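Long-range contacts in cleavage and polyadenylation specificity factor 100 KD subunit (Methanosarcina mazei, PDB 2XR1), which probably terminates archaeal transcription as a dimeric, zinc-dependent ribonuclease that cuts nascent RNA at the polymerase exit channel and then degrades it from its 5' end: residues T326-G331 with P366-F371; P372-V377 with M596-E601; S584-L589 with V614-S619. All coordinates share one frame; numbering follows the deposited sequence.

Contact 1: T326-G331 with P366-F371; sequences TFHNAG and PAVNKF
His328 and Phe371 meet as a T-shaped pair: the rim of the phenyl ring, at CD1 and CE1, points at one face of the imidazole. The two planes stand 78° apart and the ring centroids of His328 and Phe371 are 5.4 Å from each other. CE1 of Phe371 sits off the middle of the imidazole, toward its rim, and CD1 comes within 3.9 Å of His328 NE2. The histidine is put there by its first torsion, which sets CG beside its own backbone N and anti to the carbonyl carbon (chi1 -59°).

Val368 packs against the base of the same histidine. Its CB is 3.9 Å from His328 CB, and its CG1 methyl lies obliquely to the imidazole near ND1. The same valine is tied by its backbone: Val368 N donates to Asn329 O at 3.0 Å. That carbonyl also takes a CA-H...O contact from Ala367, with Ala367 CA 3.4 Å from Asn329 O.

Asn329 has CG anti to its backbone N (chi1 -178°), which brings the amide alongside the other segment. Its ND2 makes a weak bond to Pro366 O at 3.1 Å, and the stronger partner of this ND2 is Asp365 O, one residue earlier. Tyr592 of helix 586-594 touches both Ala367 and Phe371.

The two touching runs point in nearly opposite directions. Here the loop between strands 348-352 and 376-380 is pinned to the end of strand 323-329 in one sheet of the metallo-beta-lactamase fold. The residue directly after Gly331 is the zinc ligand His332, and the side chain of Ala330 lies close to it, so the contact borders the dinuclear metal site typical of this superfamily.

Contact 2: P372-V377 with M596-E601; sequences PRVETV and MQPRPE
Val377 and Met596 meet tip to tip, CG2 of Val377 3.4 Å from Met596 SD, where two sequence-distant parts of the metallo-beta-lactamase fold join. Residues 372-377 lead into strand 376-380; the loop 596-601 connects helix 586-594 to the neighbouring parallel strand 602-606.

Apolar packing carries most of the contact. The same CG2 methyl of Val377 also lies 3.6 Å from Pro600 CB. An extended chain, CG anti to the backbone N (chi1 -163°), carries Met596 SD out to the valine, and the bend at the sulfur turns only the CE methyl. Farther back, the side chains of Val374 and Pro598, a proline preceded by a cis peptide bond, cross obliquely, with Val374 CG2 3.8 Å from Pro598 CD.

Backbone polar contacts run beside it. Pro600 CA approaches Val374 O as a CA-H...O contact, and Glu601 N donates to Glu375 O at 2.8 Å, just ahead of the parallel pairing of the two strands.

Among the charged groups, Glu375 and Glu601 lie side by side, their carboxylate planes 78° apart. Arg373 probably offsets the negative charge of Glu375, whose OE1 also accepts from Asn349: Arg373 NE forms a salt bridge to Glu375 OE2 at 2.7 Å, on its syn side, tilted 24° out of the guanidinium plane.

Contact 3: S584-L589 with V614-S619; sequences SDRRQL and VDLASS
Arg586 reaches across from helix 586-594 and closes its guanidinium on Ser619 and Asp615, one turn apart on helix 610-624. Its CG is anti to the backbone N and the chain then bends at chi2 (79°), which brings the guanidinium to both. NH2 of Arg586 is hydrogen-bonded at 2.7 Å to Ser619 OG, which approaches near the edge of the guanidinium; a weak bond from NH1 goes to the same hydroxyl. NH1 also makes a salt bridge to Asp615 OD1 at 3.2 Å. It comes in from above the carboxylate plane, and the two flat groups stand 82° apart, so this is not a two-pronged, in-plane pairing. Beside these polar contacts the side chains of Leu589 and Leu616 cross at about a right angle, with Leu589 CB 4.1 Å from Leu616 CD1.

These two helices flank the sheet containing strand 602-606 in the C-terminal part of the metallo-beta-lactamase fold, and Leu616 also leans on Thr605 of that strand.

The next shell fixes the polar groups. Ser619 OG donates to Asp615 O, 2.9 Å away. Arg586 NH1 has a further acceptor in Gly384 O, while Asp615 turns its other oxygen, OD2, to Ala386 N, its stronger partner. The start of helix 586-594 is held by a capping box: Gln588 N donates to Asp585 OD1 at 2.8 Å and Asp585 N to Gln588 OE1. Beyond it, Lys357 NZ binds Gln588 OE1, and Asp585 OD2 accepts from Gln390 N.

Contacts 1 and 2 are neighbours, their centres 13 Å apart, and follow one another directly where 366-371 runs into 372-377. They also touch through the backbone: Phe371 N lies 3.0 Å from Gln597 O and Asn369 O lies 3.1 Å from Gln597 N, both probable hydrogen bonds. Contact 3 stands apart, its centre 17 Å from that of contact 2, but helix 586-594 starts in contact 3 and leads into 596-601 of contact 2; its Tyr592 reaches contact 1. Contacts 1 and 3 approach the metals from different parts of the fold: the side chains of Ala330 and Leu589 are about 9 and 12 Å from a zinc ion.

Contact 1: T326-G331 with P366-F371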
# COMPACT_ATOMS: atom_id res chain seq x y z
N THR B 326 -2.56 -11.92 -20.93
CA THR B 326 -2.11 -12.16 -22.31
C THR B 326 -0.78 -11.46 -22.56
O THR B 326 -0.68 -10.24 -22.38
CB THR B 326 -3.05 -11.63 -23.36
OG1 THR B 326 -4.41 -11.77 -22.94
CG2 THR B 326 -2.85 -12.38 -24.69
N PHE B 327 0.21 -12.21 -23.01
CA PHE B 327 1.46 -11.57 -23.39
C PHE B 327 1.44 -11.17 -24.86
O PHE B 327 0.81 -11.85 -25.68
CB PHE B 327 2.63 -12.53 -23.18
CG PHE B 327 2.99 -12.79 -21.75
CD1 PHE B 327 3.14 -11.74 -20.85
CD2 PHE B 327 3.25 -14.08 -21.33
CE1 PHE B 327 3.51 -11.99 -19.54
CE2 PHE B 327 3.67 -14.35 -20.03
CZ PHE B 327 3.79 -13.33 -19.14
N HIS B 328 2.12 -10.07 -25.19
CA HIS B 328 2.26 -9.64 -26.58
C HIS B 328 3.70 -9.22 -26.83
O HIS B 328 4.42 -8.89 -25.91
CB HIS B 328 1.35 -8.47 -26.90
CG HIS B 328 -0.12 -8.72 -26.69
ND1 HIS B 328 -0.98 -9.02 -27.73
CD2 HIS B 328 -0.89 -8.59 -25.59
CE1 HIS B 328 -2.21 -9.12 -27.27
NE2 HIS B 328 -2.19 -8.87 -25.97
N ASN B 329 4.11 -9.16 -28.09
CA ASN B 329 5.46 -8.79 -28.42
C ASN B 329 5.85 -7.40 -27.91
O ASN B 329 5.13 -6.44 -28.11
CB ASN B 329 5.68 -8.84 -29.91
CG ASN B 329 7.12 -8.50 -30.30
OD1 ASN B 329 8.02 -9.30 -30.09
ND2 ASN B 329 7.34 -7.31 -30.86
N ALA B 330 7.00 -7.28 -27.26
CA ALA B 330 7.43 -5.96 -26.74
C ALA B 330 8.50 -5.35 -27.62
O ALA B 330 8.70 -4.16 -27.57
CB ALA B 330 7.95 -6.07 -25.32
N GLY B 331 9.22 -6.18 -28.38
CA GLY B 331 10.27 -5.71 -29.26
C GLY B 331 11.58 -5.35 -28.59
O GLY B 331 12.45 -4.76 -29.21
N PRO B 366 7.72 -4.56 -33.94
CA PRO B 366 7.44 -3.48 -32.99
C PRO B 366 6.61 -3.94 -31.84
O PRO B 366 5.84 -4.87 -31.99
CB PRO B 366 6.61 -2.47 -33.82
CG PRO B 366 6.70 -2.88 -35.28
CD PRO B 366 7.19 -4.31 -35.31
N ALA B 367 6.78 -3.30 -30.70
CA ALA B 367 5.95 -3.50 -29.55
C ALA B 367 4.50 -3.40 -30.00
O ALA B 367 4.20 -2.62 -30.93
CB ALA B 367 6.29 -2.43 -28.48
N VAL B 368 3.62 -4.15 -29.37
CA VAL B 368 2.19 -4.16 -29.70
C VAL B 368 1.45 -3.14 -28.83
O VAL B 368 1.65 -3.06 -27.61
CB VAL B 368 1.56 -5.60 -29.54
CG1 VAL B 368 -0.00 -5.53 -29.36
CG2 VAL B 368 1.97 -6.47 -30.68
N ASN B 369 0.58 -2.36 -29.45
CA ASN B 369 -0.31 -1.46 -28.74
C ASN B 369 -1.78 -1.52 -29.20
O ASN B 369 -2.49 -0.55 -29.08
CB ASN B 369 0.24 -0.04 -28.78
CG ASN B 369 0.28 0.53 -30.15
OD1 ASN B 369 0.00 -0.15 -31.18
ND2 ASN B 369 0.62 1.85 -30.20
N LYS B 370 -2.22 -2.67 -29.71
CA LYS B 370 -3.63 -2.92 -30.10
C LYS B 370 -4.15 -3.98 -29.14
O LYS B 370 -3.49 -4.99 -28.96
CB LYS B 370 -3.69 -3.48 -31.50
CG LYS B 370 -4.89 -3.06 -32.31
N PHE B 371 -5.25 -3.74 -28.46
CA PHE B 371 -5.76 -4.72 -27.48
C PHE B 371 -7.27 -4.66 -27.54
O PHE B 371 -7.80 -3.69 -27.97
CB PHE B 371 -5.30 -4.43 -26.03
CG PHE B 371 -3.86 -4.06 -25.90
CD1 PHE B 371 -2.90 -5.03 -25.84
CD2 PHE B 371 -3.47 -2.73 -25.81
CE1 PHE B 371 -1.54 -4.68 -25.68
CE2 PHE B 371 -2.16 -2.38 -25.68
CZ PHE B 371 -1.17 -3.37 -25.61

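Contact 2: P372-V377 with M596-E601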
# COMPACT_ATOMS: atom_id res chain seq x y z
N PRO B 372 -7.96 -5.71 -27.10
CA PRO B 372 -9.42 -5.57 -27.21
C PRO B 372 -9.92 -4.41 -26.39
O PRO B 372 -10.81 -3.71 -26.87
CB PRO B 372 -9.95 -6.91 -26.67
CG PRO B 372 -8.81 -7.87 -26.84
CD PRO B 372 -7.57 -7.04 -26.61
N ARG B 373 -9.32 -4.23 -25.18
CA ARG B 373 -9.59 -3.11 -24.29
C ARG B 373 -8.38 -2.74 -23.42
O ARG B 373 -7.53 -3.59 -23.12
CB ARG B 373 -10.81 -3.43 -23.42
CG ARG B 373 -12.14 -3.03 -24.09
CD ARG B 373 -13.37 -3.06 -23.15
NE ARG B 373 -13.08 -2.63 -21.77
CZ ARG B 373 -13.90 -2.85 -20.73
NH1 ARG B 373 -15.07 -3.47 -20.90
NH2 ARG B 373 -13.54 -2.44 -19.50
N VAL B 374 -8.22 -1.46 -23.09
CA VAL B 374 -7.14 -0.98 -22.20
C VAL B 374 -7.57 0.29 -21.50
O VAL B 374 -7.70 1.30 -22.14
CB VAL B 374 -5.88 -0.45 -22.91
CG1 VAL B 374 -4.64 -0.78 -22.06
CG2 VAL B 374 -5.78 -0.95 -24.28
N GLU B 375 -7.77 0.27 -20.21
CA GLU B 375 -8.14 1.48 -19.57
C GLU B 375 -6.91 2.16 -18.97
O GLU B 375 -6.84 3.38 -18.99
CB GLU B 375 -9.25 1.24 -18.56
CG GLU B 375 -10.66 1.06 -19.21
CD GLU B 375 -10.91 -0.32 -19.87
OE1 GLU B 375 -10.40 -1.32 -19.34
OE2 GLU B 375 -11.65 -0.46 -20.90
N THR B 376 -5.94 1.39 -18.48
CA THR B 376 -4.73 1.91 -17.83
C THR B 376 -3.47 1.33 -18.45
O THR B 376 -3.40 0.13 -18.65
CB THR B 376 -4.71 1.49 -16.32
OG1 THR B 376 -5.91 1.95 -15.68
CG2 THR B 376 -3.51 2.03 -15.56
N VAL B 377 -2.49 2.17 -18.75
CA VAL B 377 -1.16 1.73 -19.20
C VAL B 377 -0.08 2.17 -18.20
O VAL B 377 -0.03 3.31 -17.78
CB VAL B 377 -0.77 2.40 -20.52
CG1 VAL B 377 0.64 1.89 -20.95
CG2 VAL B 377 -1.83 2.17 -21.62
N MET B 596 -1.96 3.96 -29.49
CA MET B 596 -2.62 2.86 -28.80
C MET B 596 -4.14 2.82 -29.12
O MET B 596 -4.81 3.87 -29.19
CB MET B 596 -2.42 2.95 -27.29
CG MET B 596 -2.72 1.67 -26.61
SD MET B 596 -2.18 1.62 -24.91
CE MET B 596 -0.41 1.43 -25.13
N GLN B 597 -4.64 1.60 -29.37
CA GLN B 597 -6.05 1.31 -29.63
C GLN B 597 -6.51 0.21 -28.67
O GLN B 597 -5.86 -0.84 -28.56
CB GLN B 597 -6.27 0.79 -31.04
CG GLN B 597 -6.12 1.78 -32.14
CD GLN B 597 -6.14 1.13 -33.55
OE1 GLN B 597 -5.17 1.20 -34.29
NE2 GLN B 597 -7.26 0.52 -33.91
N PRO B 598 -7.56 0.48 -27.90
CA PRO B 598 -8.18 1.79 -27.71
C PRO B 598 -7.23 2.77 -27.03
O PRO B 598 -6.11 2.40 -26.66
CB PRO B 598 -9.34 1.49 -26.77
CG PRO B 598 -9.50 0.01 -26.76
CD PRO B 598 -8.25 -0.59 -27.15
N ARG B 599 -7.66 4.02 -26.89
CA ARG B 599 -6.91 5.01 -26.12
C ARG B 599 -7.14 4.77 -24.64
O ARG B 599 -8.28 4.59 -24.21
CB ARG B 599 -7.42 6.39 -26.49
CG ARG B 599 -6.66 7.59 -25.95
CD ARG B 599 -7.42 8.84 -26.49
NE ARG B 599 -6.59 9.97 -26.95
CZ ARG B 599 -5.56 9.90 -27.80
NH1 ARG B 599 -5.12 8.75 -28.29
NH2 ARG B 599 -4.96 11.02 -28.14
N PRO B 600 -6.08 4.73 -23.85
CA PRO B 600 -6.25 4.51 -22.42
C PRO B 600 -6.70 5.79 -21.71
O PRO B 600 -6.49 6.88 -22.22
CB PRO B 600 -4.85 4.14 -21.96
CG PRO B 600 -3.98 4.84 -22.89
CD PRO B 600 -4.66 4.81 -24.20
N GLU B 601 -7.27 5.63 -20.53
CA GLU B 601 -7.77 6.73 -19.76
C GLU B 601 -6.70 7.23 -18.78
O GLU B 601 -6.73 8.40 -18.41
CB GLU B 601 -9.03 6.32 -18.97
CG GLU B 601 -10.14 5.69 -19.81
CD GLU B 601 -11.37 5.19 -18.98
OE1 GLU B 601 -11.25 4.98 -17.72
OE2 GLU B 601 -12.45 5.00 -19.61

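Contact 3: S584-L589 with V614-S619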
# COMPACT_ATOMS: atom_id res chain seq x y z
N SER B 584 12.48 2.06 -26.87
CA SER B 584 11.86 3.13 -27.58
C SER B 584 12.51 4.42 -27.17
O SER B 584 12.66 4.67 -26.00
CB SER B 584 10.38 3.20 -27.19
OG SER B 584 9.67 2.14 -27.74
N ASP B 585 12.88 5.26 -28.13
CA ASP B 585 13.37 6.59 -27.80
C ASP B 585 12.19 7.49 -27.41
O ASP B 585 11.06 7.01 -27.28
CB ASP B 585 14.21 7.17 -28.95
CG ASP B 585 13.37 7.70 -30.13
OD1 ASP B 585 12.12 7.50 -30.15
OD2 ASP B 585 13.97 8.32 -31.07
N ARG B 586 12.44 8.78 -27.20
CA ARG B 586 11.39 9.68 -26.74
C ARG B 586 10.23 9.72 -27.73
O ARG B 586 9.11 9.55 -27.35
CB ARG B 586 11.95 11.08 -26.49
CG ARG B 586 10.93 12.18 -26.47
CD ARG B 586 10.16 12.26 -25.15
NE ARG B 586 9.37 13.48 -25.19
CZ ARG B 586 8.91 14.15 -24.14
NH1 ARG B 586 9.12 13.76 -22.90
NH2 ARG B 586 8.23 15.26 -24.37
N ARG B 587 10.52 9.90 -29.01
CA ARG B 587 9.50 9.89 -30.05
C ARG B 587 8.66 8.59 -29.99
O ARG B 587 7.45 8.59 -30.01
CB ARG B 587 10.13 10.01 -31.43
CG ARG B 587 9.15 10.53 -32.49
CD ARG B 587 9.69 10.39 -33.92
NE ARG B 587 9.38 9.06 -34.47
CZ ARG B 587 10.26 8.06 -34.62
NH1 ARG B 587 11.56 8.20 -34.29
NH2 ARG B 587 9.85 6.89 -35.12
N GLN B 588 9.34 7.47 -29.86
CA GLN B 588 8.67 6.18 -29.92
C GLN B 588 7.80 5.93 -28.71
O GLN B 588 6.75 5.28 -28.84
CB GLN B 588 9.71 5.08 -30.12
CG GLN B 588 10.18 5.06 -31.56
CD GLN B 588 11.57 4.47 -31.75
OE1 GLN B 588 12.23 4.05 -30.78
NE2 GLN B 588 12.03 4.45 -33.01
N LEU B 589 8.23 6.40 -27.54
CA LEU B 589 7.41 6.31 -26.35
C LEU B 589 6.10 7.05 -26.59
O LEU B 589 5.01 6.55 -26.32
CB LEU B 589 8.15 6.88 -25.14
CG LEU B 589 9.33 5.98 -24.70
CD1 LEU B 589 10.31 6.67 -23.73
CD2 LEU B 589 8.78 4.72 -24.09
N VAL B 614 9.04 11.88 -15.02
CA VAL B 614 8.21 13.05 -14.84
C VAL B 614 8.03 13.84 -16.15
O VAL B 614 6.94 14.35 -16.44
CB VAL B 614 8.80 13.94 -13.67
CG1 VAL B 614 8.12 15.30 -13.56
CG2 VAL B 614 8.74 13.14 -12.32
N ASP B 615 9.09 13.92 -16.94
CA ASP B 615 9.03 14.61 -18.23
C ASP B 615 8.09 13.88 -19.19
O ASP B 615 7.22 14.47 -19.81
CB ASP B 615 10.42 14.64 -18.88
CG ASP B 615 10.56 15.71 -19.96
OD1 ASP B 615 9.57 16.01 -20.73
OD2 ASP B 615 11.71 16.26 -20.05
N LEU B 616 8.26 12.58 -19.31
CA LEU B 616 7.40 11.82 -20.16
C LEU B 616 5.94 11.92 -19.70
O LEU B 616 5.04 12.10 -20.52
CB LEU B 616 7.87 10.36 -20.24
CG LEU B 616 7.07 9.51 -21.21
CD1 LEU B 616 7.26 10.00 -22.64
CD2 LEU B 616 7.43 8.05 -21.08
N ALA B 617 5.70 11.80 -18.40
CA ALA B 617 4.32 11.83 -17.91
C ALA B 617 3.64 13.12 -18.35
O ALA B 617 2.62 13.06 -19.03
CB ALA B 617 4.23 11.65 -16.42
N SER B 618 4.21 14.27 -17.98
CA SER B 618 3.57 15.55 -18.24
C SER B 618 3.52 15.82 -19.72
O SER B 618 2.59 16.47 -20.18
CB SER B 618 4.22 16.72 -17.50
OG SER B 618 5.56 16.84 -17.78
N SER B 619 4.48 15.30 -20.48
CA SER B 619 4.37 15.41 -21.93
C SER B 619 3.11 14.72 -22.48
O SER B 619 2.41 15.32 -23.31
CB SER B 619 5.63 14.94 -22.62
OG SER B 619 6.64 15.87 -22.29